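Local coordinates for uncharacterized protein (Bacteroides eggerthii, PDB 4FTD), which is of unknown function, but combines a six-bladed beta-propeller with an immunoglobulin-like domain and may take part in carbohydrate metabolism, at residues 342-345 with 350-353; 368-373 with 441-446. All coordinates share one frame; numbering follows the deposited sequence.

How the interactions relate
Following the chain from the N terminus, interaction 1 comes first and closes a short loop: 342-345 and 350-353, separated by four intervening residues, pair as the inner hairpin of one propeller blade. Interaction 2 then opens on 368-373, in the next strand of that blade, and closes on 441-446 after 67 intervening residues, once the chain has passed helix 381-390, strand 398-401 and two strands of the following blade. The two contacts therefore lie in series, neither nesting nor crossing. Strands 350-357 and 369-374 are sheet neighbours, and Leu353 O probably accepts a hydrogen bond from Tyr373 N at 2.8 Å. Interaction 1 builds within a blade; interaction 2 packs two successive blades together.

Interaction 1: residues 342-345 with 350-353; sequences PKVV and ERYL
Val345 and Tyr352 form a hydrogen-bonded antiparallel pair in the hairpin of strands 342-347 and 350-357, which begins a four-stranded propeller blade. Val345 N donates to Tyr352 O at 2.9 Å, and Tyr352 N returns the bond to Val345 O at 2.8 Å; both are almost straight at hydrogen. Next to them, Val344 and Leu353 make a non-hydrogen-bonded pair whose side chains occupy the opposite face.

That face, shared with Arg351, is lined by hydrocarbon. Val344 and Arg351 run side by side, and Val344 CG1 lies 3.6 Å from Arg351 CG. The arginine suits the place because its methylenes pack like an aliphatic residue, while a bend at chi3 (51°) turns the guanidinium out of the extended line, where NE and NH2 bond to the carbonyls of Leu375 and Gly378. Leu353 extends CD1 over the neighbouring strand, 4.0 Å from Pro342 CB. Leu312 of the preceding blade packs on Pro342, Val344 and Leu353.

On the other face, Val345 and Tyr352 rest on Leu429 of the next blade, the branched CB of the valine 4.4 Å from Tyr352 CB. Lys343, on this face too, forms a salt bridge through NZ with Asp415. The Tyr352 ring leans beside its own backbone nitrogen (chi1 -50°) and runs back along the strand toward Glu350 OE1; the 2.5 Å between that oxygen and Tyr352 OH is shorter than usual for a hydrogen bond and doubtful as an exact length. Tyr352 OH also accepts a hydrogen bond from Ala114 N.

Interaction 2: residues 368-373 with 441-446; sequences IALEVY and VICEFP
Glu371 OE2 is gripped by both Ser367 OG and Gln399 NE2, whereas the adjacent Leu370 projects from the other face of its strand to meet Val441 and Cys443. The alternation of an extended strand separates the two roles: OE2 of the buried carboxylate is held by two groups of its own blade or the loop leading into it, and the leucine packs apolar groups, both within its blade and across to the next sheet.

The contact rests on one methyl group. Leu370 CD1 lies 4.0 Å from Val441 CG1 and 4.2 Å from Cys443 SG, touching two residues that point the same way from strand 439-446. Leu370 carries CG anti to its backbone nitrogen (chi1 179°), which stretches the branch toward the opposing sheet, and its side chain crosses that of Val441 at about a right angle. Val441 sets CG1 between its backbone nitrogen and carbonyl carbon (chi1 68°), so this methyl is the one presented to the leucine. Cysteine suits the neighbouring place because its sulfur is small and readily buried among hydrocarbon.

No hydrogen bond joins the segments; the nearest CA atoms, those of Leu370 and Val441, stay 8.3 Å apart, a sheet-to-sheet spacing. Tyr398 packs against both Leu370 and Cys443, and Ala433 of the second sheet also meets Leu370. Such apolar, face-to-face packing of successive four-stranded blades is characteristic of the beta-propeller, here between its last two blades.

Interaction 1: residues 342-345 with 350-353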
ATOM      1  N   PRO A 342      -7.776  -4.414  -5.478  1.00 41.54           N
ATOM      2  CA  PRO A 342      -6.350  -4.265  -5.871  1.00 46.01           C
ATOM      3  C   PRO A 342      -5.969  -2.844  -6.280  1.00 43.83           C
ATOM      4  O   PRO A 342      -6.465  -2.341  -7.309  1.00 46.19           O
ATOM      5  CB  PRO A 342      -6.213  -5.228  -7.075  1.00 42.46           C
ATOM      6  CG  PRO A 342      -7.583  -5.272  -7.649  1.00 39.59           C
ATOM      7  CD  PRO A 342      -8.541  -5.101  -6.519  1.00 42.65           C
ATOM      8  N   LYS A 343      -5.129  -2.189  -5.466  1.00 42.18           N
ATOM      9  CA  LYS A 343      -4.681  -0.831  -5.758  1.00 46.16           C
ATOM     10  C   LYS A 343      -3.165  -0.758  -5.879  1.00 49.00           C
ATOM     11  O   LYS A 343      -2.436  -1.256  -5.018  1.00 48.11           O
ATOM     12  CB  LYS A 343      -5.168   0.152  -4.673  1.00 45.99           C
ATOM     13  CG  LYS A 343      -6.683   0.224  -4.555  1.00 42.14           C
ATOM     14  CD  LYS A 343      -7.229   1.398  -3.741  1.00 40.26           C
ATOM     15  CE  LYS A 343      -8.760   1.387  -3.748  1.00 41.80           C
ATOM     16  NZ  LYS A 343      -9.375   2.492  -2.916  1.00 47.63           N
ATOM     17  N   VAL A 344      -2.699  -0.131  -6.943  1.00 42.83           N
ATOM     18  CA  VAL A 344      -1.259   0.060  -7.169  1.00 46.80           C
ATOM     19  C   VAL A 344      -0.821   1.369  -6.517  1.00 51.90           C
ATOM     20  O   VAL A 344      -1.383   2.399  -6.802  1.00 52.21           O
ATOM     21  CB  VAL A 344      -0.909   0.066  -8.660  1.00 48.10           C
ATOM     22  CG1 VAL A 344       0.587   0.378  -8.870  1.00 48.40           C
ATOM     23  CG2 VAL A 344      -1.307  -1.261  -9.289  1.00 45.97           C
ATOM     24  N   VAL A 345       0.184   1.291  -5.636  1.00 48.45           N
ATOM     25  CA  VAL A 345       0.724   2.415  -4.880  1.00 50.67           C
ATOM     26  C   VAL A 345       2.171   2.647  -5.275  1.00 52.18           C
ATOM     27  O   VAL A 345       2.962   1.708  -5.196  1.00 51.36           O
ATOM     28  CB  VAL A 345       0.742   2.059  -3.359  1.00 52.13           C
ATOM     29  CG1 VAL A 345       1.269   3.210  -2.525  1.00 57.99           C
ATOM     30  CG2 VAL A 345      -0.645   1.685  -2.896  1.00 57.19           C
ATOM     31  N   GLU A 350       9.429   3.011  -5.282  1.00 58.78           N
ATOM     32  CA  GLU A 350       8.983   1.616  -5.365  1.00 54.86           C
ATOM     33  C   GLU A 350       7.515   1.573  -5.723  1.00 54.88           C
ATOM     34  O   GLU A 350       6.847   2.582  -5.651  1.00 55.21           O
ATOM     35  CB  GLU A 350       9.290   0.867  -4.075  1.00 53.81           C
ATOM     36  CG  GLU A 350      10.788   0.573  -3.943  1.00 59.92           C
ATOM     37  CD  GLU A 350      11.099  -0.546  -2.964  1.00 62.71           C
ATOM     38  OE1 GLU A 350      10.305  -0.865  -2.043  1.00 60.87           O
ATOM     39  OE2 GLU A 350      12.172  -1.121  -3.135  1.00 66.89           O
ATOM     40  N   ARG A 351       7.037   0.397  -6.119  1.00 53.27           N
ATOM     41  CA  ARG A 351       5.659   0.196  -6.569  1.00 53.25           C
ATOM     42  C   ARG A 351       5.128  -1.057  -5.874  1.00 49.66           C
ATOM     43  O   ARG A 351       5.736  -2.111  -5.950  1.00 51.46           O
ATOM     44  CB  ARG A 351       5.581   0.072  -8.108  1.00 54.59           C
ATOM     45  CG  ARG A 351       4.176  -0.219  -8.663  1.00 56.79           C
ATOM     46  CD  ARG A 351       4.119  -0.173 -10.185  1.00 59.46           C
ATOM     47  NE  ARG A 351       5.166  -1.017 -10.674  1.00 62.09           N
ATOM     48  CZ  ARG A 351       5.910  -0.819 -11.756  1.00 65.19           C
ATOM     49  NH1 ARG A 351       5.666   0.176 -12.589  1.00 70.58           N
ATOM     50  NH2 ARG A 351       6.912  -1.668 -12.008  1.00 61.83           N
ATOM     51  N   TYR A 352       3.997  -0.900  -5.189  1.00 48.51           N
ATOM     52  CA  TYR A 352       3.354  -1.950  -4.431  1.00 48.81           C
ATOM     53  C   TYR A 352       1.928  -2.221  -4.907  1.00 45.16           C
ATOM     54  O   TYR A 352       1.287  -1.348  -5.493  1.00 49.21           O
ATOM     55  CB  TYR A 352       3.292  -1.559  -2.945  1.00 45.70           C
ATOM     56  CG  TYR A 352       4.603  -1.109  -2.377  1.00 48.78           C
ATOM     57  CD1 TYR A 352       5.705  -1.949  -2.394  1.00 53.47           C
ATOM     58  CD2 TYR A 352       4.763   0.168  -1.822  1.00 52.12           C
ATOM     59  CE1 TYR A 352       6.943  -1.540  -1.909  1.00 51.27           C
ATOM     60  CE2 TYR A 352       6.002   0.579  -1.317  1.00 50.63           C
ATOM     61  CZ  TYR A 352       7.087  -0.281  -1.364  1.00 51.98           C
ATOM     62  OH  TYR A 352       8.327   0.100  -0.876  1.00 55.87           O
ATOM     63  N   LEU A 353       1.463  -3.449  -4.664  1.00 47.00           N
ATOM     64  CA  LEU A 353       0.062  -3.823  -4.827  1.00 46.58           C
ATOM     65  C   LEU A 353      -0.502  -4.000  -3.417  1.00 43.31           C
ATOM     66  O   LEU A 353       0.023  -4.786  -2.629  1.00 49.02           O
ATOM     67  CB  LEU A 353      -0.103  -5.129  -5.609  1.00 47.54           C
ATOM     68  CG  LEU A 353      -1.560  -5.560  -5.873  1.00 49.25           C
ATOM     69  CD1 LEU A 353      -2.264  -4.515  -6.727  1.00 50.83           C
ATOM     70  CD2 LEU A 353      -1.648  -6.948  -6.503  1.00 53.70           C
TER

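Interaction 2: residues 368-373 with 441-446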
ATOM      1  N   ILE A 368      -7.762 -13.332   5.269  1.00 48.19           N
ATOM      2  CA  ILE A 368      -8.564 -12.205   5.786  1.00 44.10           C
ATOM      3  C   ILE A 368      -7.626 -11.112   6.309  1.00 45.19           C
ATOM      4  O   ILE A 368      -7.576 -10.813   7.527  1.00 44.99           O
ATOM      5  CB  ILE A 368      -9.666 -12.616   6.803  1.00 43.53           C
ATOM      6  CG1 ILE A 368     -10.528 -13.756   6.242  1.00 48.85           C
ATOM      7  CG2 ILE A 368     -10.591 -11.413   7.125  1.00 41.91           C
ATOM      8  CD1 ILE A 368     -11.545 -14.296   7.243  1.00 43.69           C
ATOM      9  N   ALA A 369      -6.915 -10.492   5.369  1.00 47.77           N
ATOM     10  CA  ALA A 369      -5.807  -9.630   5.710  1.00 46.63           C
ATOM     11  C   ALA A 369      -5.529  -8.528   4.710  1.00 45.82           C
ATOM     12  O   ALA A 369      -5.756  -8.681   3.532  1.00 44.71           O
ATOM     13  CB  ALA A 369      -4.542 -10.490   5.872  1.00 46.78           C
ATOM     14  N   LEU A 370      -4.979  -7.422   5.209  1.00 42.71           N
ATOM     15  CA  LEU A 370      -4.365  -6.418   4.349  1.00 43.85           C
ATOM     16  C   LEU A 370      -3.079  -7.108   3.891  1.00 43.93           C
ATOM     17  O   LEU A 370      -2.338  -7.620   4.730  1.00 45.89           O
ATOM     18  CB  LEU A 370      -4.049  -5.149   5.144  1.00 40.90           C
ATOM     19  CG  LEU A 370      -3.386  -3.930   4.505  1.00 49.02           C
ATOM     20  CD1 LEU A 370      -3.587  -2.689   5.387  1.00 41.25           C
ATOM     21  CD2 LEU A 370      -1.925  -4.184   4.266  1.00 43.96           C
ATOM     22  N   GLU A 371      -2.810  -7.122   2.584  1.00 46.66           N
ATOM     23  CA  GLU A 371      -1.550  -7.655   2.060  1.00 48.39           C
ATOM     24  C   GLU A 371      -0.941  -6.679   1.074  1.00 47.03           C
ATOM     25  O   GLU A 371      -1.654  -6.028   0.322  1.00 46.15           O
ATOM     26  CB  GLU A 371      -1.795  -9.028   1.417  1.00 46.93           C
ATOM     27  CG  GLU A 371      -2.056 -10.081   2.483  1.00 53.36           C
ATOM     28  CD  GLU A 371      -2.372 -11.460   1.961  1.00 57.20           C
ATOM     29  OE1 GLU A 371      -2.465 -11.655   0.732  1.00 56.10           O
ATOM     30  OE2 GLU A 371      -2.542 -12.358   2.807  1.00 58.42           O
ATOM     31  N   VAL A 372       0.382  -6.566   1.118  1.00 43.41           N
ATOM     32  CA  VAL A 372       1.144  -5.737   0.217  1.00 50.01           C
ATOM     33  C   VAL A 372       2.133  -6.628  -0.527  1.00 46.47           C
ATOM     34  O   VAL A 372       2.860  -7.423   0.095  1.00 49.10           O
ATOM     35  CB  VAL A 372       1.906  -4.640   0.983  1.00 48.66           C
ATOM     36  CG1 VAL A 372       2.624  -3.730   0.007  1.00 46.76           C
ATOM     37  CG2 VAL A 372       0.943  -3.852   1.852  1.00 45.61           C
ATOM     38  N   TYR A 373       2.152  -6.492  -1.852  1.00 46.73           N
ATOM     39  CA  TYR A 373       3.052  -7.227  -2.710  1.00 51.80           C
ATOM     40  C   TYR A 373       4.004  -6.255  -3.357  1.00 49.67           C
ATOM     41  O   TYR A 373       3.624  -5.131  -3.691  1.00 51.51           O
ATOM     42  CB  TYR A 373       2.286  -7.988  -3.771  1.00 49.29           C
ATOM     43  CG  TYR A 373       1.513  -9.118  -3.208  1.00 49.93           C
ATOM     44  CD1 TYR A 373       2.096 -10.387  -3.078  1.00 56.51           C
ATOM     45  CD2 TYR A 373       0.211  -8.932  -2.763  1.00 46.99           C
ATOM     46  CE1 TYR A 373       1.397 -11.434  -2.546  1.00 54.84           C
ATOM     47  CE2 TYR A 373      -0.509  -9.975  -2.240  1.00 49.82           C
ATOM     48  CZ  TYR A 373       0.079 -11.218  -2.136  1.00 56.07           C
ATOM     49  OH  TYR A 373      -0.647 -12.229  -1.604  1.00 52.09           O
ATOM     50  N   VAL A 441      -8.120  -1.454   9.698  1.00 41.53           N
ATOM     51  CA  VAL A 441      -6.776  -1.134  10.220  1.00 43.00           C
ATOM     52  C   VAL A 441      -6.164  -0.010   9.369  1.00 38.77           C
ATOM     53  O   VAL A 441      -6.461   0.128   8.150  1.00 40.97           O
ATOM     54  CB  VAL A 441      -5.874  -2.400  10.244  1.00 39.48           C
ATOM     55  CG1 VAL A 441      -5.532  -2.884   8.844  1.00 38.89           C
ATOM     56  CG2 VAL A 441      -4.579  -2.194  11.016  1.00 38.92           C
ATOM     57  N   ILE A 442      -5.374   0.851  10.026  1.00 40.29           N
ATOM     58  CA  ILE A 442      -4.505   1.786   9.361  1.00 45.86           C
ATOM     59  C   ILE A 442      -3.064   1.406   9.753  1.00 46.88           C
ATOM     60  O   ILE A 442      -2.757   1.337  10.940  1.00 45.40           O
ATOM     61  CB  ILE A 442      -4.774   3.216   9.800  1.00 47.09           C
ATOM     62  CG1 ILE A 442      -6.223   3.620   9.459  1.00 44.17           C
ATOM     63  CG2 ILE A 442      -3.730   4.154   9.147  1.00 45.79           C
ATOM     64  CD1 ILE A 442      -6.704   4.850  10.217  1.00 42.54           C
ATOM     65  N   CYS A 443      -2.205   1.143   8.761  1.00 41.15           N
ATOM     66  CA  CYS A 443      -0.802   0.785   8.980  1.00 44.94           C
ATOM     67  C   CYS A 443       0.072   1.817   8.300  1.00 48.95           C
ATOM     68  O   CYS A 443      -0.056   2.014   7.080  1.00 50.01           O
ATOM     69  CB  CYS A 443      -0.509  -0.568   8.367  1.00 48.73           C
ATOM     70  SG  CYS A 443      -1.579  -1.850   8.988  1.00 50.48           S
ATOM     71  N   GLU A 444       0.928   2.479   9.071  1.00 48.32           N
ATOM     72  CA  GLU A 444       1.790   3.557   8.572  1.00 47.88           C
ATOM     73  C   GLU A 444       3.243   3.103   8.615  1.00 51.86           C
ATOM     74  O   GLU A 444       3.682   2.455   9.581  1.00 50.78           O
ATOM     75  CB  GLU A 444       1.624   4.814   9.426  1.00 48.99           C
ATOM     76  CG  GLU A 444       0.179   5.282   9.580  1.00 55.67           C
ATOM     77  CD  GLU A 444       0.045   6.699  10.128  1.00 60.08           C
ATOM     78  OE1 GLU A 444       0.964   7.169  10.829  1.00 57.99           O
ATOM     79  OE2 GLU A 444      -0.981   7.357   9.858  1.00 56.43           O
ATOM     80  N   PHE A 445       3.993   3.497   7.593  1.00 48.86           N
ATOM     81  CA  PHE A 445       5.393   3.112   7.436  1.00 51.51           C
ATOM     82  C   PHE A 445       6.250   4.294   7.010  1.00 57.08           C
ATOM     83  O   PHE A 445       5.838   5.083   6.165  1.00 52.53           O
ATOM     84  CB  PHE A 445       5.538   2.054   6.349  1.00 50.82           C
ATOM     85  CG  PHE A 445       4.672   0.842   6.554  1.00 53.63           C
ATOM     86  CD1 PHE A 445       3.376   0.798   6.023  1.00 49.06           C
ATOM     87  CD2 PHE A 445       5.133  -0.253   7.246  1.00 52.14           C
ATOM     88  CE1 PHE A 445       2.583  -0.309   6.196  1.00 51.93           C
ATOM     89  CE2 PHE A 445       4.342  -1.367   7.406  1.00 54.97           C
ATOM     90  CZ  PHE A 445       3.063  -1.393   6.881  1.00 48.58           C
ATOM     91  N   PRO A 446       7.459   4.398   7.554  1.00 55.54           N
ATOM     92  CA  PRO A 446       8.379   5.444   7.103  1.00 56.88           C
ATOM     93  C   PRO A 446       9.115   5.044   5.809  1.00 56.24           C
ATOM     94  O   PRO A 446       9.059   3.888   5.409  1.00 56.75           O
ATOM     95  CB  PRO A 446       9.380   5.530   8.261  1.00 58.31           C
ATOM     96  CG  PRO A 446       9.429   4.136   8.803  1.00 58.41           C
ATOM     97  CD  PRO A 446       8.031   3.591   8.651  1.00 55.25           C
TER